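Local coordinates for fimbrium subunit Fim1C (Bacteroides vulgatus, PDB 4QB7), which is probably a component of the tip of fimbriae, the surface filaments that mediate cell adhesion and biofilm formation, at residues A[65-70]-A[77-82]. Numbering follows the deposited sequence.
With SO4 (sulfate ion), chain O.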
loop_
_atom_site.group_PDB
_atom_site.type_symbol
_atom_site.label_atom_id
_atom_site.label_comp_id
_atom_site.label_asym_id
_atom_site.label_seq_id
_atom_site.Cartn_x
_atom_site.Cartn_y
_atom_site.Cartn_z
ATOM N N TYR A 65 23.261 8.491 -5.405
ATOM C CA TYR A 65 22.343 9.063 -4.422
ATOM C C TYR A 65 21.064 9.399 -5.147
ATOM O O TYR A 65 21.034 10.354 -5.930
ATOM C CB TYR A 65 22.925 10.288 -3.664
ATOM C CG TYR A 65 21.919 10.848 -2.682
ATOM C CD1 TYR A 65 21.677 10.213 -1.466
ATOM C CD2 TYR A 65 21.100 11.922 -3.030
ATOM C CE1 TYR A 65 20.667 10.654 -0.607
ATOM C CE2 TYR A 65 20.085 12.366 -2.180
ATOM C CZ TYR A 65 19.888 11.743 -0.962
ATOM O OH TYR A 65 18.902 12.197 -0.124
ATOM N N ASN A 66 20.026 8.583 -4.939
ATOM C CA ASN A 66 18.727 8.739 -5.589
ATOM C C ASN A 66 18.909 8.868 -7.115
ATOM O O ASN A 66 18.383 9.795 -7.739
ATOM C CB ASN A 66 17.939 9.924 -4.996
ATOM C CG ASN A 66 16.502 9.959 -5.401
ATOM O OD1 ASN A 66 15.847 8.929 -5.474
ATOM N ND2 ASN A 66 15.987 11.148 -5.683
ATOM N N GLU A 67 19.689 7.941 -7.704
ATOM C CA GLU A 67 19.931 7.891 -9.151
ATOM C C GLU A 67 18.636 7.503 -9.839
ATOM O O GLU A 67 18.043 6.500 -9.473
ATOM C CB GLU A 67 21.059 6.908 -9.495
ATOM C CG GLU A 67 21.530 6.978 -10.936
ATOM C CD GLU A 67 22.101 8.309 -11.377
ATOM O OE1 GLU A 67 22.928 8.886 -10.632
ATOM O OE2 GLU A 67 21.722 8.775 -12.474
ATOM N N HIS A 68 18.163 8.330 -10.780
ATOM C CA HIS A 68 16.903 8.092 -11.489
ATOM C C HIS A 68 17.066 7.046 -12.598
ATOM O O HIS A 68 17.705 7.315 -13.633
ATOM C CB HIS A 68 16.344 9.402 -12.069
ATOM C CG HIS A 68 14.912 9.303 -12.504
ATOM N ND1 HIS A 68 14.331 10.282 -13.285
ATOM C CD2 HIS A 68 13.994 8.337 -12.259
ATOM C CE1 HIS A 68 13.083 9.899 -13.468
ATOM N NE2 HIS A 68 12.836 8.735 -12.870
ATOM N N ALA A 69 16.480 5.851 -12.361
ATOM C CA ALA A 69 16.469 4.731 -13.298
ATOM C C ALA A 69 15.132 4.696 -14.030
ATOM O O ALA A 69 14.071 4.653 -13.394
ATOM C CB ALA A 69 16.716 3.428 -12.567
ATOM N N THR A 70 15.173 4.790 -15.366
ATOM C CA THR A 70 13.965 4.787 -16.191
ATOM C C THR A 70 14.086 3.765 -17.317
ATOM O O THR A 70 15.197 3.372 -17.691
ATOM C CB THR A 70 13.681 6.186 -16.779
ATOM O OG1 THR A 70 14.778 6.618 -17.594
ATOM C CG2 THR A 70 13.351 7.203 -15.733
ATOM N N GLY A 77 17.824 2.362 -17.777
ATOM C CA GLY A 77 18.973 3.247 -17.812
ATOM C C GLY A 77 18.941 4.342 -16.773
ATOM O O GLY A 77 17.937 4.554 -16.084
ATOM N N TYR A 78 20.072 5.015 -16.644
ATOM C CA TYR A 78 20.324 6.142 -15.754
ATOM C C TYR A 78 21.209 7.107 -16.547
ATOM O O TYR A 78 21.893 6.667 -17.478
ATOM C CB TYR A 78 20.945 5.677 -14.413
ATOM C CG TYR A 78 22.210 4.852 -14.550
ATOM C CD1 TYR A 78 22.152 3.481 -14.783
ATOM C CD2 TYR A 78 23.465 5.430 -14.397
ATOM C CE1 TYR A 78 23.313 2.716 -14.905
ATOM C CE2 TYR A 78 24.633 4.673 -14.502
ATOM C CZ TYR A 78 24.553 3.315 -14.766
ATOM O OH TYR A 78 25.693 2.552 -14.892
ATOM N N THR A 79 21.144 8.414 -16.243
ATOM C CA THR A 79 21.882 9.463 -16.964
ATOM C C THR A 79 23.363 9.562 -16.516
ATOM O O THR A 79 24.252 9.527 -17.378
ATOM C CB THR A 79 21.166 10.817 -16.845
ATOM O OG1 THR A 79 21.096 11.197 -15.468
ATOM C CG2 THR A 79 19.757 10.793 -17.440
ATOM N N ASN A 80 23.630 9.680 -15.196
ATOM C CA ASN A 80 25.005 9.804 -14.680
ATOM C C ASN A 80 25.704 8.453 -14.711
ATOM O O ASN A 80 25.554 7.681 -13.766
ATOM C CB ASN A 80 25.023 10.393 -13.254
ATOM C CG ASN A 80 24.497 11.798 -13.171
ATOM O OD1 ASN A 80 23.351 12.028 -12.772
ATOM N ND2 ASN A 80 25.317 12.766 -13.565
ATOM N N LEU A 81 26.461 8.165 -15.782
ATOM C CA LEU A 81 27.144 6.880 -15.941
ATOM C C LEU A 81 28.214 6.591 -14.884
ATOM O O LEU A 81 28.958 7.466 -14.438
ATOM C CB LEU A 81 27.736 6.674 -17.333
ATOM C CG LEU A 81 27.449 5.271 -17.892
ATOM C CD1 LEU A 81 25.936 5.080 -18.225
ATOM C CD2 LEU A 81 28.341 4.963 -19.076
ATOM N N ARG A 82 28.197 5.337 -14.448
ATOM C CA ARG A 82 29.033 4.753 -13.423
ATOM C C ARG A 82 29.533 3.425 -13.918
ATOM O O ARG A 82 28.848 2.742 -14.688
ATOM C CB ARG A 82 28.241 4.565 -12.118
ATOM C CG ARG A 82 27.830 5.841 -11.407
ATOM C CD ARG A 82 28.940 6.465 -10.581
ATOM N NE ARG A 82 28.426 7.611 -9.832
ATOM C CZ ARG A 82 28.328 8.847 -10.318
ATOM N NH1 ARG A 82 28.746 9.121 -11.550
ATOM N NH2 ARG A 82 27.820 9.820 -9.572
HETATM S S SO4 O . 22.822 2.580 -18.685
HETATM O O1 SO4 O . 22.068 2.656 -19.940
HETATM O O2 SO4 O . 22.296 1.514 -17.810
HETATM O O3 SO4 O . 24.223 2.265 -18.977
HETATM O O4 SO4 O . 22.723 3.888 -18.039
HETATM O O HOH W 1 19.560 9.382 -14.180
#
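Thr-70 and Gly-77 form an antiparallel hydrogen-bonded pair, the firm end of this contact. Thr-70 N donates to Gly-77 O at 2.9 Å. Gly-77 N returns a bond of 2.8 Å to Thr-70 O. The pair belongs to a beta hairpin: strand 64-72 turns back into strand 75-77, at one margin of a mixed sheet in the fimbrillin-like fold. Strand 40-47 flanks strand 64-72 on its other side, through backbone hydrogen bonds of Glu-67 with Ile-42 and Ala-69 with Phe-40. Beyond Gly-77 the chains part and a water fills in. It donates to Glu-67 OE2 and His-68 O and accepts from Thr-79 N. Glu-67 CG lies anti to the backbone N (chi1 -170°) and packs on Tyr-78 CB at 3.8 Å. A bend at chi2 brings the carboxylate to the looser, solvent side at Thr-79 and Asn-80. There OE2 takes a weak bond from Asn-80 N at 3.4 Å, and the carboxylate plane stands 78° from the Asn-80 amide. A sulfate, probably from the crystallisation liquor, lies over one face of the Tyr-78 ring. Sulfate O4 accepts a hydrogen bond from Tyr-78 N at 3.2 Å. The Tyr-78 side chain touches Leu-16 of strand 15-18, and its OH bonds to Ile-14 O. With an alanine here, Ile-14 O would probably lose this partner and a gap would be likely to open beside Leu-16.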